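Local structure of endo-1,4-b-d-mannanase (Trichoderma reesei, 1QNR) at residues D213-Y218 with W253-W257; I7-F12 with G269-V273. The protein hydrolyses internal beta-1,4-mannosidic linkages of mannans as an endo-acting glycoside hydrolase of family 5. All coordinates share one frame. Where two conformers were deposited one is given. Residues are numbered along the deposited sequence.

Interaction 1 lies on the outer, helix side of a (beta/alpha)8 barrel and interaction 2 at the end where its strands start; both are partly buried, interaction 1 with the larger share of buried residues. In interaction 1 a long loop that follows strand 199-201 packs on the beginning of helix 253-267; interaction 2 lies beyond that helix, where the chain enters strand 272-277 beside the N-terminal hairpin. They thus mark the two ends of one helix-to-strand passage, with centres about 23 Å apart. Interaction 1 is aromatic, with one direct indole-to-carboxylate hydrogen bond at its exposed margin. Interaction 2 is apolar contact of a proline and a valine with Ile-7, Thr-10 and the ring of Phe-12, its polar link made through water.

Interaction 1: residues D213-Y218 with W253-W257; sequences DGAYPY and WGNGW
One carboxylate oxygen does double duty here: Asp-213 OD1 accepts a hydrogen bond from Trp-253 NE1 (3.2 Å, nearly linear at 168°) and another from Ala-215 N (3.1 Å), the latter closing an Asx turn. Asp-213 takes chi1 p, and Gly-214 follows with phi/psi of 84/1, a left-handed conformation that suits glycine. Residues 216-218 form a short 3-10 segment, with Tyr-218 N bonded to Ala-215 O at 2.8 Å. Opposite, 253-257 is the first part of helix 253-267, with Trp-253 and Trp-257 one turn apart, both chi1 t, so that both indoles reach the loop. The nearest CA pairs, Asp-213 with Gly-256 and Tyr-218 with Trp-257, are each 8.8 Å apart, a gap the rings fill. The six-membered ring of Trp-257 turns its edge to the face of Tyr-218 (chi1 m), centroids 4.9 Å apart and planes at 63°; Tyr-218 CE2 also lies 3.6 Å from Trp-253 CZ2. Pro-217, compact and rigid, touches both indoles, CG to Trp-253 CH2 at 3.8 Å and CB to Trp-257 CH2 at 3.6 Å. Trp-257 NE1 bonds to His-241 O and Tyr-218 OH to Thr-260 OG1, while an N-acetylglucosamine of an attached glycan touches Asp-213 and Trp-253. Tryptophan and tyrosine thus suit this loop-to-helix seam of the barrel: broad rings exclude water inside, while their polar atoms still find partners.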
loop_
_atom_site.group_PDB
_atom_site.type_symbol
_atom_site.label_atom_id
_atom_site.label_comp_id
_atom_site.label_asym_id
_atom_site.label_seq_id
_atom_site.Cartn_x
_atom_site.Cartn_y
_atom_site.Cartn_z
ATOM N N ASP A 213 -5.135 9.098 -22.574
ATOM C CA ASP A 213 -5.164 10.341 -23.391
ATOM C C ASP A 213 -3.782 10.960 -23.592
ATOM O O ASP A 213 -3.719 12.123 -24.037
ATOM C CB ASP A 213 -6.109 11.344 -22.799
ATOM C CG ASP A 213 -5.694 11.997 -21.481
ATOM O OD1 ASP A 213 -4.688 11.534 -20.867
ATOM O OD2 ASP A 213 -6.363 12.985 -21.054
ATOM N N GLY A 214 -2.735 10.211 -23.206
ATOM C CA GLY A 214 -1.407 10.816 -23.470
ATOM C C GLY A 214 -0.947 11.778 -22.409
ATOM O O GLY A 214 0.219 12.273 -22.575
ATOM N N ALA A 215 -1.683 12.037 -21.327
ATOM C CA ALA A 215 -1.130 12.907 -20.264
ATOM C C ALA A 215 0.124 12.233 -19.663
ATOM O O ALA A 215 0.247 10.978 -19.737
ATOM C CB ALA A 215 -2.231 13.116 -19.192
ATOM N N TYR A 216 0.986 12.997 -18.965
ATOM C CA TYR A 216 2.191 12.438 -18.371
ATOM C C TYR A 216 2.044 11.130 -17.589
ATOM O O TYR A 216 2.845 10.234 -17.883
ATOM C CB TYR A 216 3.070 13.431 -17.571
ATOM C CG TYR A 216 4.465 12.804 -17.230
ATOM C CD1 TYR A 216 5.497 12.645 -18.172
ATOM C CD2 TYR A 216 4.794 12.388 -15.974
ATOM C CE1 TYR A 216 6.715 12.124 -17.798
ATOM C CE2 TYR A 216 5.958 11.801 -15.547
ATOM C CZ TYR A 216 6.961 11.678 -16.485
ATOM O OH TYR A 216 8.245 11.121 -16.270
ATOM N N PRO A 217 1.046 10.935 -16.732
ATOM C CA PRO A 217 0.967 9.656 -16.012
ATOM C C PRO A 217 0.804 8.476 -16.962
ATOM O O PRO A 217 1.128 7.332 -16.519
ATOM C CB PRO A 217 -0.290 9.860 -15.127
ATOM C CG PRO A 217 -0.311 11.379 -14.910
ATOM C CD PRO A 217 0.061 11.931 -16.285
ATOM N N TYR A 218 0.182 8.616 -18.158
ATOM C CA TYR A 218 0.105 7.474 -19.086
ATOM C C TYR A 218 1.440 7.215 -19.844
ATOM O O TYR A 218 1.473 6.144 -20.462
ATOM C CB TYR A 218 -1.014 7.785 -20.106
ATOM C CG TYR A 218 -2.491 7.698 -19.592
ATOM C CD1 TYR A 218 -2.957 6.413 -19.249
ATOM C CD2 TYR A 218 -3.309 8.799 -19.484
ATOM C CE1 TYR A 218 -4.286 6.300 -18.806
ATOM C CE2 TYR A 218 -4.646 8.692 -19.067
ATOM C CZ TYR A 218 -5.087 7.406 -18.696
ATOM O OH TYR A 218 -6.442 7.276 -18.288
ATOM N N TRP A 253 -10.613 14.032 -14.950
ATOM C CA TRP A 253 -9.722 13.114 -15.683
ATOM C C TRP A 253 -9.526 11.804 -14.903
ATOM O O TRP A 253 -9.182 10.767 -15.439
ATOM C CB TRP A 253 -8.376 13.822 -15.920
ATOM C CG TRP A 253 -7.211 13.034 -16.464
ATOM C CD1 TRP A 253 -6.852 12.950 -17.783
ATOM C CD2 TRP A 253 -6.208 12.253 -15.732
ATOM N NE1 TRP A 253 -5.724 12.178 -17.914
ATOM C CE2 TRP A 253 -5.310 11.724 -16.673
ATOM C CE3 TRP A 253 -6.056 11.984 -14.360
ATOM C CZ2 TRP A 253 -4.237 10.910 -16.309
ATOM C CZ3 TRP A 253 -4.959 11.185 -13.978
ATOM C CH2 TRP A 253 -4.085 10.660 -14.950
ATOM N N GLY A 254 -9.725 11.812 -13.581
ATOM C CA GLY A 254 -9.557 10.611 -12.752
ATOM C C GLY A 254 -10.522 9.499 -13.095
ATOM O O GLY A 254 -10.168 8.325 -12.887
ATOM N N ASN A 255 -11.714 9.824 -13.623
ATOM C CA ASN A 255 -12.659 8.752 -13.973
ATOM C C ASN A 255 -12.089 7.884 -15.090
ATOM O O ASN A 255 -12.172 6.644 -15.021
ATOM C CB ASN A 255 -14.037 9.353 -14.385
ATOM C CG ASN A 255 -14.599 10.072 -13.165
ATOM O OD1 ASN A 255 -14.987 9.486 -12.133
ATOM N ND2 ASN A 255 -14.613 11.429 -13.166
ATOM N N GLY A 256 -11.518 8.500 -16.151
ATOM C CA GLY A 256 -10.909 7.715 -17.229
ATOM C C GLY A 256 -9.687 6.917 -16.749
ATOM O O GLY A 256 -9.396 5.822 -17.239
ATOM N N TRP A 257 -8.883 7.514 -15.822
ATOM C CA TRP A 257 -7.757 6.783 -15.216
ATOM C C TRP A 257 -8.219 5.482 -14.518
ATOM O O TRP A 257 -7.579 4.416 -14.706
ATOM C CB TRP A 257 -7.051 7.711 -14.215
ATOM C CG TRP A 257 -5.809 7.178 -13.559
ATOM C CD1 TRP A 257 -5.677 6.771 -12.249
ATOM C CD2 TRP A 257 -4.490 7.047 -14.126
ATOM N NE1 TRP A 257 -4.387 6.347 -11.971
ATOM C CE2 TRP A 257 -3.637 6.549 -13.132
ATOM C CE3 TRP A 257 -3.944 7.318 -15.400
ATOM C CZ2 TRP A 257 -2.264 6.353 -13.330
ATOM C CZ3 TRP A 257 -2.593 7.082 -15.622
ATOM C CH2 TRP A 257 -1.769 6.612 -14.593
#

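Interaction 2: residues I7-F12 with G269-V273; sequences ISGTQF and GKPCV
Gly-269 closes the preceding helix in a Schellman motif, its positive phi (80°) easy for glycine; a water donates to Gly-269 O (2.8 Å) and to Gly-9 O (2.9 Å), and Gly-269 O also lies 3.9 Å from Thr-10 CG2. Lys-270 sends its side chain away, NZ bonding to Leu-235 O and Val-230 O. Pro-271 makes the largest contact, its compact ring offering an apolar surface: CB is 3.4 Å from Thr-10 O and 3.9 Å from Phe-12 CE2, CG lies over a face of the Phe-12 ring and 3.8 Å from Ile-7 CD1, and its CA is 4.9 Å from that of Thr-10. The partner is a tight hairpin, Ser-8 N to Gln-11 O at 2.9 Å and Gln-11 N to Ser-8 O at 3.0 Å, about a turn close to type II', with Gly-9 at 65/-132. As in other family 5 barrels, this N-terminal hairpin covers the end where the strands begin. Cys-272 turns away into a disulfide with Cys-265. Val-273, chi1 t, sets CG2 3.7 Å from CE2 of Phe-12 (chi1 m).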
loop_
_atom_site.group_PDB
_atom_site.type_symbol
_atom_site.label_atom_id
_atom_site.label_comp_id
_atom_site.label_asym_id
_atom_site.label_seq_id
_atom_site.Cartn_x
_atom_site.Cartn_y
_atom_site.Cartn_z
ATOM N N ILE A 7 -8.643 -14.832 -4.077
ATOM C CA ILE A 7 -9.401 -14.301 -5.219
ATOM C C ILE A 7 -10.399 -15.367 -5.747
ATOM O O ILE A 7 -9.937 -16.472 -6.015
ATOM C CB ILE A 7 -8.396 -13.784 -6.283
ATOM C CG1 ILE A 7 -7.729 -12.476 -5.731
ATOM C CG2 ILE A 7 -9.090 -13.418 -7.604
ATOM C CD1 ILE A 7 -6.517 -12.025 -6.528
ATOM N N SER A 8 -11.610 -14.951 -5.976
ATOM C CA SER A 8 -12.672 -15.865 -6.547
ATOM C C SER A 8 -13.140 -15.077 -7.753
ATOM O O SER A 8 -13.590 -13.915 -7.743
ATOM C CB SER A 8 -13.779 -16.019 -5.490
ATOM O OG SER A 8 -14.795 -16.902 -5.989
ATOM N N GLY A 9 -12.960 -15.661 -8.999
ATOM C CA GLY A 9 -13.317 -14.838 -10.199
ATOM C C GLY A 9 -12.406 -13.627 -10.306
ATOM O O GLY A 9 -11.193 -13.870 -10.145
ATOM N N THR A 10 -12.910 -12.427 -10.519
ATOM C CA THR A 10 -12.105 -11.220 -10.502
ATOM C C THR A 10 -12.532 -10.306 -9.312
ATOM O O THR A 10 -12.292 -9.091 -9.329
ATOM C CB THR A 10 -12.119 -10.373 -11.775
ATOM O OG1 THR A 10 -13.507 -10.254 -12.139
ATOM C CG2 THR A 10 -11.367 -11.075 -12.931
ATOM N N GLN A 11 -12.887 -11.009 -8.246
ATOM C CA GLN A 11 -13.281 -10.355 -6.994
ATOM C C GLN A 11 -12.458 -10.931 -5.834
ATOM O O GLN A 11 -11.899 -12.026 -5.928
ATOM C CB GLN A 11 -14.782 -10.470 -6.654
ATOM C CG GLN A 11 -15.726 -10.384 -7.837
ATOM C CD GLN A 11 -17.195 -10.451 -7.517
ATOM O OE1 GLN A 11 -17.709 -9.557 -6.835
ATOM N NE2 GLN A 11 -17.831 -11.504 -8.007
ATOM N N PHE A 12 -12.446 -10.220 -4.690
ATOM C CA PHE A 12 -11.814 -10.777 -3.503
ATOM C C PHE A 12 -12.788 -11.547 -2.593
ATOM O O PHE A 12 -13.971 -11.167 -2.507
ATOM C CB PHE A 12 -11.111 -9.667 -2.662
ATOM C CG PHE A 12 -9.942 -9.034 -3.413
ATOM C CD1 PHE A 12 -8.704 -9.669 -3.466
ATOM C CD2 PHE A 12 -10.115 -7.842 -4.072
ATOM C CE1 PHE A 12 -7.635 -9.080 -4.154
ATOM C CE2 PHE A 12 -9.055 -7.265 -4.771
ATOM C CZ PHE A 12 -7.807 -7.875 -4.862
ATOM N N GLY A 269 -6.948 -11.052 -16.500
ATOM C CA GLY A 269 -7.662 -12.032 -15.738
ATOM C C GLY A 269 -7.683 -11.847 -14.217
ATOM O O GLY A 269 -7.953 -12.846 -13.515
ATOM N N LYS A 270 -7.355 -10.616 -13.752
ATOM C CA LYS A 270 -7.153 -10.346 -12.307
ATOM C C LYS A 270 -7.896 -9.103 -11.828
ATOM O O LYS A 270 -8.259 -8.247 -12.661
ATOM C CB LYS A 270 -5.629 -10.017 -12.120
ATOM C CG LYS A 270 -4.749 -11.209 -12.530
ATOM C CD LYS A 270 -3.227 -10.821 -12.392
ATOM C CE LYS A 270 -2.404 -11.964 -12.933
ATOM N NZ LYS A 270 -0.936 -11.821 -12.815
ATOM N N PRO A 271 -8.186 -8.971 -10.536
ATOM C CA PRO A 271 -8.769 -7.718 -9.999
ATOM C C PRO A 271 -7.722 -6.612 -9.941
ATOM O O PRO A 271 -6.505 -6.855 -9.900
ATOM C CB PRO A 271 -9.163 -8.088 -8.541
ATOM C CG PRO A 271 -8.762 -9.522 -8.354
ATOM C CD PRO A 271 -7.875 -9.970 -9.474
ATOM N N CYS A 272 -8.257 -5.369 -9.952
ATOM C CA CYS A 272 -7.454 -4.199 -9.628
ATOM C C CYS A 272 -7.928 -3.618 -8.291
ATOM O O CYS A 272 -9.107 -3.707 -7.882
ATOM C CB CYS A 272 -7.799 -3.054 -10.601
ATOM S SG CYS A 272 -6.600 -2.637 -11.900
ATOM N N VAL A 273 -6.973 -3.017 -7.518
ATOM C CA VAL A 273 -7.270 -2.254 -6.288
ATOM C C VAL A 273 -6.867 -0.786 -6.528
ATOM O O VAL A 273 -5.702 -0.490 -6.886
ATOM C CB VAL A 273 -6.538 -2.802 -5.035
ATOM C CG1 VAL A 273 -6.773 -1.929 -3.777
ATOM C CG2 VAL A 273 -7.015 -4.232 -4.733
HETATM O O HOH W 1 -8.450 -13.376 -10.773
#